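Local coordinates for CglIIR protein (Corynebacterium glutamicum, PDB 6F1S) that is the H subunit of the restriction endonuclease CglI, here its C-terminal domain, and probably hydrolyses NTP through a helicase-like motor, at residues Ala34-Leu39 and Leu129-Gly134; Leu40-Leu43 and Asp49-Ile52; Ala108-Thr113 and Val154-Leu159. All blocks are in the same frame, centred on the assembly; numbering follows the deposited sequence.

All three contacts pack a helix or a loop onto the central mixed sheet. Interactions 1 and 2 both start from helix 32-46, which lies over one face of the sheet: its first half meets strand 126-132 in the middle, its second half the edge strand 49-52. In interaction 3 the loop leading into helix 112-120 meets strand 152-158; its centre is about 15 Å from that of interaction 1 and about 16 Å from that of interaction 2. The chemistry changes with place. Interaction 1 pairs a two-bond salt bridge with a leucine contact, interaction 2 turns on one tyrosine, and both are partly buried. Interaction 3 is buried, and leucine methyls do the work there, with no hydrogen bond between its segments.

Interaction 1 of 3, residues Ala34-Leu39 and Leu129-Gly134; sequences ALDKKL and LYRIEG
A helix packed across a sheet strand, held by a salt-bridge network, is the setting in which Asp36 of helix 32-46 meets Arg131 of strand 126-132. The arginine grips the carboxylate side-on: its NE bonds OD1 of Asp36 at 2.8 Å, and its NH2 bonds OD2 of Asp36, also at 2.8 Å and almost straight (177°). OD1 takes NE on its syn lone pair, while NH2 comes to OD2 on the syn side but tilted out of the carboxylate plane. With the two planar groups only 28° apart, the pair of bonds limits how either can rotate. Reach comes from the extended arginine chain, whose CG stands anti to the backbone N (chi1 -167°). On the remaining nitrogen, Arg131 NH1 bonds Glu133 OE1 at 2.9 Å, so one guanidinium serves two acids, which probably eases the proximity of their like charges. OD1 of Asp36 also accepts a bond from Trp153 NE1, a second grip on the same oxygen.

One helical turn after Asp36, the chemistry becomes apolar. Leu39 and Leu129 cross at about a right angle, methyl against methyl, with CD1 of Leu39 3.9 Å from CD1 of Leu129. Branched aliphatic chains suit this buried site, whereas the charged pair occupies the partly exposed end of the contact.

Strand 126-132 runs between strands 92-100 and 152-158 in the sheet. Trp153 of the latter touches Leu39, Leu129 and Arg131, while Phe64 of the short strand 64-65 packs on both Leu129 and Leu35 of the helix.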
loop_
_atom_site.group_PDB
_atom_site.type_symbol
_atom_site.label_atom_id
_atom_site.label_comp_id
_atom_site.label_asym_id
_atom_site.label_seq_id
_atom_site.Cartn_x
_atom_site.Cartn_y
_atom_site.Cartn_z
ATOM N N ALA A 34 -12.742 7.646 5.875
ATOM C CA ALA A 34 -12.570 8.537 4.732
ATOM C C ALA A 34 -11.680 7.911 3.674
ATOM O O ALA A 34 -11.971 7.991 2.482
ATOM C CB ALA A 34 -11.998 9.878 5.175
ATOM N N LEU A 35 -10.588 7.291 4.109
ATOM C CA LEU A 35 -9.692 6.636 3.168
ATOM C C LEU A 35 -10.373 5.411 2.560
ATOM O O LEU A 35 -10.332 5.214 1.346
ATOM C CB LEU A 35 -8.381 6.241 3.843
ATOM C CG LEU A 35 -7.405 5.547 2.888
ATOM C CD1 LEU A 35 -6.985 6.495 1.768
ATOM C CD2 LEU A 35 -6.199 5.002 3.637
ATOM N N ASP A 36 -11.015 4.606 3.404
ATOM C CA ASP A 36 -11.699 3.393 2.948
ATOM C C ASP A 36 -12.780 3.711 1.912
ATOM O O ASP A 36 -12.839 3.081 0.861
ATOM C CB ASP A 36 -12.315 2.642 4.133
ATOM C CG ASP A 36 -12.737 1.231 3.772
ATOM O OD1 ASP A 36 -11.961 0.529 3.086
ATOM O OD2 ASP A 36 -13.850 0.826 4.169
ATOM N N LYS A 37 -13.623 4.694 2.213
ATOM C CA LYS A 37 -14.634 5.163 1.270
ATOM C C LYS A 37 -13.986 5.611 -0.040
ATOM O O LYS A 37 -14.476 5.308 -1.127
ATOM C CB LYS A 37 -15.435 6.317 1.882
ATOM C CG LYS A 37 -16.627 6.782 1.056
ATOM C CD LYS A 37 -17.175 8.106 1.585
ATOM C CE LYS A 37 -18.538 8.441 0.988
ATOM N NZ LYS A 37 -19.602 7.526 1.496
ATOM N N LYS A 38 -12.874 6.326 0.085
ATOM C CA LYS A 38 -12.130 6.838 -1.061
ATOM C C LYS A 38 -11.548 5.717 -1.929
ATOM O O LYS A 38 -11.732 5.712 -3.147
ATOM C CB LYS A 38 -11.015 7.770 -0.576
ATOM C CG LYS A 38 -9.889 8.004 -1.572
ATOM C CD LYS A 38 -10.141 9.221 -2.451
ATOM C CE LYS A 38 -8.848 9.711 -3.100
ATOM N NZ LYS A 38 -7.851 10.162 -2.085
ATOM N N LEU A 39 -10.857 4.770 -1.299
ATOM C CA LEU A 39 -10.221 3.677 -2.032
ATOM C C LEU A 39 -11.254 2.729 -2.644
ATOM O O LEU A 39 -11.086 2.265 -3.773
ATOM C CB LEU A 39 -9.260 2.900 -1.121
ATOM C CG LEU A 39 -8.002 3.651 -0.664
ATOM C CD1 LEU A 39 -7.129 2.773 0.227
ATOM C CD2 LEU A 39 -7.202 4.157 -1.857
ATOM N N LEU A 129 -2.178 -2.082 -2.370
ATOM C CA LEU A 129 -2.917 -1.877 -1.128
ATOM C C LEU A 129 -3.789 -3.092 -0.804
ATOM O O LEU A 129 -4.594 -3.532 -1.623
ATOM C CB LEU A 129 -3.768 -0.604 -1.209
ATOM C CG LEU A 129 -2.982 0.713 -1.151
ATOM C CD1 LEU A 129 -3.817 1.911 -1.602
ATOM C CD2 LEU A 129 -2.443 0.951 0.239
ATOM N N TYR A 130 -3.600 -3.640 0.392
ATOM C CA TYR A 130 -4.375 -4.784 0.859
ATOM C C TYR A 130 -5.380 -4.353 1.918
ATOM O O TYR A 130 -4.997 -3.775 2.940
ATOM C CB TYR A 130 -3.465 -5.872 1.438
ATOM C CG TYR A 130 -2.992 -6.920 0.452
ATOM C CD1 TYR A 130 -2.811 -6.613 -0.886
ATOM C CD2 TYR A 130 -2.723 -8.222 0.869
ATOM C CE1 TYR A 130 -2.370 -7.566 -1.786
ATOM C CE2 TYR A 130 -2.290 -9.182 -0.026
ATOM C CZ TYR A 130 -2.117 -8.846 -1.354
ATOM O OH TYR A 130 -1.686 -9.786 -2.264
ATOM N N ARG A 131 -6.657 -4.635 1.675
ATOM C CA ARG A 131 -7.701 -4.331 2.649
ATOM C C ARG A 131 -7.967 -5.551 3.519
ATOM O O ARG A 131 -8.377 -6.595 3.028
ATOM C CB ARG A 131 -8.989 -3.879 1.954
ATOM C CG ARG A 131 -10.028 -3.238 2.877
ATOM C CD ARG A 131 -11.329 -2.969 2.129
ATOM N NE ARG A 131 -12.289 -2.212 2.927
ATOM C CZ ARG A 131 -13.162 -2.765 3.763
ATOM N NH1 ARG A 131 -13.191 -4.083 3.919
ATOM N NH2 ARG A 131 -14.003 -2.000 4.447
ATOM N N ILE A 132 -7.723 -5.412 4.816
ATOM C CA ILE A 132 -7.897 -6.516 5.752
ATOM C C ILE A 132 -8.960 -6.181 6.783
ATOM O O ILE A 132 -8.869 -5.163 7.469
ATOM C CB ILE A 132 -6.584 -6.856 6.474
ATOM C CG1 ILE A 132 -5.513 -7.245 5.460
ATOM C CG2 ILE A 132 -6.802 -7.974 7.490
ATOM C CD1 ILE A 132 -4.140 -7.429 6.062
ATOM N N GLU A 133 -9.960 -7.051 6.890
ATOM C CA GLU A 133 -11.088 -6.834 7.785
ATOM C C GLU A 133 -11.491 -8.132 8.483
ATOM O O GLU A 133 -11.427 -9.203 7.890
ATOM C CB GLU A 133 -12.272 -6.262 7.004
ATOM C CG GLU A 133 -13.467 -5.874 7.848
ATOM C CD GLU A 133 -14.750 -5.810 7.039
ATOM O OE1 GLU A 133 -14.863 -4.942 6.151
ATOM O OE2 GLU A 133 -15.646 -6.641 7.291
ATOM N N GLY A 134 -11.899 -8.031 9.744
ATOM C CA GLY A 134 -12.430 -9.167 10.480
ATOM C C GLY A 134 -11.377 -10.160 10.928
ATOM O O GLY A 134 -11.606 -11.367 10.925
#

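Interaction 2 of 3, residues Leu40-Leu43 and Asp49-Ile52; sequences LAYL and DSTI
Helix 32-46 and strand 49-52 follow each other closely in the chain, and after a short turn the strand passes the helix so that Tyr42 projects toward Ser50 and Ile52, alternate residues pointing to the helix. Tyr42 carries the contact with the end of its ring. Its CG lies anti to the backbone N (chi1 -174°), a setting that sends the phenol out from the helix to the strand. There its OH shares a hydrogen bond with Ser50 OG at 3.0 Å. The serine oxygen sits near the plane of the ring, at its edge, and is 3.5 Å from Tyr42 CE1. A small hydroxyl side chain suits this spot, since it can pair with the phenol while staying close to the strand.

Ile52 meets the other side of the ring end: its CD1 lies 3.8 Å from CE2 of Tyr42, while its CB is 3.6 Å from the phenol oxygen. Tyrosine therefore satisfies both needs, aromatic carbons for the buried isoleucine and a hydroxyl for the serine. The ring also touches Met94 and Leu96 of strand 92-100 and meets the ring of His46 in its own helix.

Strand 49-52 pairs antiparallel with strand 92-100 through backbone bonds between Ser50 and Met94 and between Ile52 and Ala92. The result is an alpha/beta layer in which helix 32-46 leads through a short turn into the outermost strand 49-52 and lays Tyr42 against both that strand and strand 92-100.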
loop_
_atom_site.group_PDB
_atom_site.type_symbol
_atom_site.label_atom_id
_atom_site.label_comp_id
_atom_site.label_asym_id
_atom_site.label_seq_id
_atom_site.Cartn_x
_atom_site.Cartn_y
_atom_site.Cartn_z
ATOM N N LEU A 40 -12.326 2.452 -1.907
ATOM C CA LEU A 40 -13.384 1.584 -2.419
ATOM C C LEU A 40 -14.164 2.236 -3.565
ATOM O O LEU A 40 -14.611 1.547 -4.482
ATOM C CB LEU A 40 -14.338 1.180 -1.296
ATOM C CG LEU A 40 -13.756 0.210 -0.264
ATOM C CD1 LEU A 40 -14.783 -0.105 0.812
ATOM C CD2 LEU A 40 -13.252 -1.069 -0.931
ATOM N N ALA A 41 -14.327 3.558 -3.517
ATOM C CA ALA A 41 -14.968 4.269 -4.623
ATOM C C ALA A 41 -14.063 4.237 -5.846
ATOM O O ALA A 41 -14.540 4.160 -6.976
ATOM C CB ALA A 41 -15.295 5.700 -4.245
ATOM N N TYR A 42 -12.756 4.295 -5.615
ATOM C CA TYR A 42 -11.790 4.227 -6.706
ATOM C C TYR A 42 -11.820 2.840 -7.343
ATOM O O TYR A 42 -11.832 2.713 -8.569
ATOM C CB TYR A 42 -10.374 4.558 -6.210
ATOM C CG TYR A 42 -9.333 4.640 -7.307
ATOM C CD1 TYR A 42 -8.788 3.490 -7.866
ATOM C CD2 TYR A 42 -8.884 5.872 -7.778
ATOM C CE1 TYR A 42 -7.844 3.557 -8.869
ATOM C CE2 TYR A 42 -7.933 5.950 -8.782
ATOM C CZ TYR A 42 -7.416 4.790 -9.324
ATOM O OH TYR A 42 -6.472 4.857 -10.321
ATOM N N LEU A 43 -11.830 1.811 -6.500
ATOM C CA LEU A 43 -11.839 0.421 -6.953
ATOM C C LEU A 43 -13.006 0.136 -7.890
ATOM O O LEU A 43 -12.868 -0.573 -8.884
ATOM C CB LEU A 43 -11.888 -0.520 -5.751
ATOM C CG LEU A 43 -12.224 -1.992 -5.986
ATOM C CD1 LEU A 43 -11.259 -2.627 -6.979
ATOM C CD2 LEU A 43 -12.204 -2.730 -4.661
ATOM N N ASP A 49 -6.656 -2.887 -10.734
ATOM C CA ASP A 49 -5.318 -2.781 -11.311
ATOM C C ASP A 49 -5.318 -1.669 -12.348
ATOM O O ASP A 49 -5.874 -1.819 -13.429
ATOM C CB ASP A 49 -4.885 -4.112 -11.940
ATOM C CG ASP A 49 -3.403 -4.149 -12.303
ATOM O OD1 ASP A 49 -2.748 -3.085 -12.343
ATOM O OD2 ASP A 49 -2.892 -5.260 -12.558
ATOM N N SER A 50 -4.693 -0.549 -12.013
ATOM C CA SER A 50 -4.768 0.633 -12.858
ATOM C C SER A 50 -3.470 1.409 -12.843
ATOM O O SER A 50 -2.562 1.100 -12.075
ATOM C CB SER A 50 -5.909 1.541 -12.402
ATOM O OG SER A 50 -5.624 2.136 -11.149
ATOM N N THR A 51 -3.378 2.420 -13.695
ATOM C CA THR A 51 -2.312 3.398 -13.546
ATOM C C THR A 51 -2.929 4.662 -12.978
ATOM O O THR A 51 -4.120 4.909 -13.145
ATOM C CB THR A 51 -1.590 3.696 -14.868
ATOM O OG1 THR A 51 -2.512 4.252 -15.811
ATOM C CG2 THR A 51 -0.980 2.421 -15.432
ATOM N N ILE A 52 -2.118 5.446 -12.284
ATOM C CA ILE A 52 -2.614 6.620 -11.583
ATOM C C ILE A 52 -1.503 7.665 -11.485
ATOM O O ILE A 52 -0.328 7.321 -11.353
ATOM C CB ILE A 52 -3.142 6.234 -10.184
ATOM C CG1 ILE A 52 -3.803 7.426 -9.490
ATOM C CG2 ILE A 52 -2.029 5.633 -9.340
ATOM C CD1 ILE A 52 -4.380 7.096 -8.129
#

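Interaction 3 of 3, residues Ala108-Thr113 and Val154-Leu159; sequences ALLSPT and VPNIKL. With EDO (1,2-ethanediol), chain C.
Buried, largely apolar packing brings Leu109 and Leu110, in the loop leading into helix 112-120, onto strand 152-158 of the central sheet. Leu109 and Val154 run past each other in opposing senses, with both leucine methyls on the valine: CD2 of Leu109 lies 3.7 Å from CG1 of Val154, while its CD1 is 4.0 Å from that same atom. Branched aliphatic chains suit this buried spot, where two methyls can meet one valine.

Leu110 crosses Asn156 at about a right angle and lays its methyls against the amide, its CD1 3.8 Å from OD1 of Asn156. Chi1 of 173° in Asn156, with CG opposite the backbone N, extends the amide toward the leucine. This is packing without a hydrogen bond; the polar need of ND2 is met by Asn21 OD1. On the loop itself, Leu109 O accepts a bond from O1 of a 1,2-ethanediol at 3.2 Å, a molecule probably from the crystallisation liquor.

Next along the chain, Ser111 is the N-cap of helix 112-120, its OG accepting the N-H of Asp114. Both leucines also reach the two strands that flank 152-158: Leu109 touches Phe23 and Leu110 touches Asn21 on strand 21-23, while Tyr130 and Ile128 of strand 126-132 receive them on the other flank.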
loop_
_atom_site.group_PDB
_atom_site.type_symbol
_atom_site.label_atom_id
_atom_site.label_comp_id
_atom_site.label_asym_id
_atom_site.label_seq_id
_atom_site.Cartn_x
_atom_site.Cartn_y
_atom_site.Cartn_z
ATOM N N ALA A 108 5.059 -10.870 6.472
ATOM C CA ALA A 108 4.744 -10.904 5.046
ATOM C C ALA A 108 3.347 -10.364 4.785
ATOM O O ALA A 108 2.502 -10.352 5.684
ATOM C CB ALA A 108 4.868 -12.320 4.511
ATOM N N LEU A 109 3.105 -9.920 3.556
ATOM C CA LEU A 109 1.801 -9.374 3.188
ATOM C C LEU A 109 1.242 -10.006 1.917
ATOM O O LEU A 109 0.145 -10.557 1.920
ATOM C CB LEU A 109 1.881 -7.857 2.992
ATOM C CG LEU A 109 0.554 -7.203 2.599
ATOM C CD1 LEU A 109 -0.450 -7.334 3.743
ATOM C CD2 LEU A 109 0.749 -5.743 2.197
ATOM N N LEU A 110 2.015 -9.922 0.838
ATOM C CA LEU A 110 1.547 -10.263 -0.504
ATOM C C LEU A 110 1.236 -11.738 -0.733
ATOM O O LEU A 110 1.902 -12.629 -0.205
ATOM C CB LEU A 110 2.581 -9.815 -1.540
ATOM C CG LEU A 110 2.946 -8.332 -1.525
ATOM C CD1 LEU A 110 3.967 -8.036 -2.616
ATOM C CD2 LEU A 110 1.695 -7.465 -1.680
ATOM N N SER A 111 0.204 -11.960 -1.538
ATOM C CA SER A 111 -0.170 -13.267 -2.056
ATOM C C SER A 111 0.859 -13.744 -3.086
ATOM O O SER A 111 1.638 -12.935 -3.596
ATOM C CB SER A 111 -1.551 -13.188 -2.705
ATOM O OG SER A 111 -1.434 -12.630 -4.002
ATOM N N PRO A 112 0.856 -15.052 -3.412
ATOM C CA PRO A 112 1.796 -15.521 -4.440
ATOM C C PRO A 112 1.578 -14.829 -5.781
ATOM O O PRO A 112 2.539 -14.580 -6.505
ATOM C CB PRO A 112 1.485 -17.016 -4.544
ATOM C CG PRO A 112 0.855 -17.369 -3.233
ATOM C CD PRO A 112 0.074 -16.162 -2.835
ATOM N N THR A 113 0.328 -14.506 -6.095
ATOM C CA THR A 113 0.001 -13.816 -7.343
ATOM C C THR A 113 0.569 -12.398 -7.372
ATOM O O THR A 113 1.111 -11.959 -8.384
ATOM C CB THR A 113 -1.527 -13.757 -7.559
ATOM O OG1 THR A 113 -2.030 -15.084 -7.736
ATOM C CG2 THR A 113 -1.875 -12.919 -8.784
ATOM N N VAL A 154 -3.196 -1.977 4.066
ATOM C CA VAL A 154 -1.752 -2.120 4.224
ATOM C C VAL A 154 -1.035 -1.819 2.904
ATOM O O VAL A 154 -1.327 -2.431 1.879
ATOM C CB VAL A 154 -1.376 -3.531 4.711
ATOM C CG1 VAL A 154 0.094 -3.588 5.070
ATOM C CG2 VAL A 154 -2.236 -3.930 5.904
ATOM N N PRO A 155 -0.106 -0.855 2.923
ATOM C CA PRO A 155 0.606 -0.463 1.705
ATOM C C PRO A 155 1.889 -1.258 1.446
ATOM O O PRO A 155 2.640 -1.561 2.365
ATOM C CB PRO A 155 0.933 1.008 1.969
ATOM C CG PRO A 155 1.154 1.049 3.454
ATOM C CD PRO A 155 0.183 0.053 4.050
ATOM N N ASN A 156 2.119 -1.588 0.184
ATOM C CA ASN A 156 3.356 -2.217 -0.251
ATOM C C ASN A 156 3.881 -1.435 -1.439
ATOM O O ASN A 156 3.195 -1.299 -2.443
ATOM C CB ASN A 156 3.130 -3.689 -0.618
ATOM C CG ASN A 156 4.358 -4.336 -1.243
ATOM O OD1 ASN A 156 5.097 -5.060 -0.577
ATOM N ND2 ASN A 156 4.575 -4.083 -2.531
ATOM N N ILE A 157 5.089 -0.902 -1.316
ATOM C CA ILE A 157 5.653 -0.067 -2.366
ATOM C C ILE A 157 6.862 -0.730 -3.004
ATOM O O ILE A 157 7.544 -1.544 -2.380
ATOM C CB ILE A 157 6.065 1.318 -1.829
ATOM C CG1 ILE A 157 7.111 1.158 -0.725
ATOM C CG2 ILE A 157 4.848 2.078 -1.311
ATOM C CD1 ILE A 157 7.584 2.458 -0.126
ATOM N N LYS A 158 7.113 -0.378 -4.258
ATOM C CA LYS A 158 8.246 -0.907 -4.997
ATOM C C LYS A 158 8.647 0.090 -6.074
ATOM O O LYS A 158 7.836 0.447 -6.927
ATOM C CB LYS A 158 7.901 -2.266 -5.608
ATOM C CG LYS A 158 9.013 -2.900 -6.431
ATOM C CD LYS A 158 8.596 -4.295 -6.891
ATOM C CE LYS A 158 9.689 -4.977 -7.689
ATOM N NZ LYS A 158 9.827 -4.381 -9.042
ATOM N N LEU A 159 9.889 0.559 -6.016
ATOM C CA LEU A 159 10.402 1.487 -7.021
ATOM C C LEU A 159 10.964 0.707 -8.211
ATOM O O LEU A 159 11.439 -0.419 -8.049
ATOM C CB LEU A 159 11.463 2.413 -6.409
ATOM C CG LEU A 159 10.962 3.504 -5.446
ATOM C CD1 LEU A 159 12.110 4.181 -4.730
ATOM C CD2 LEU A 159 10.134 4.544 -6.171
HETATM C C1 EDO C . -2.906 -12.546 0.566
HETATM O O1 EDO C . -1.690 -13.100 1.093
HETATM C C2 EDO C . -4.044 -13.559 0.639
HETATM O O2 EDO C . -4.935 -13.231 1.714
#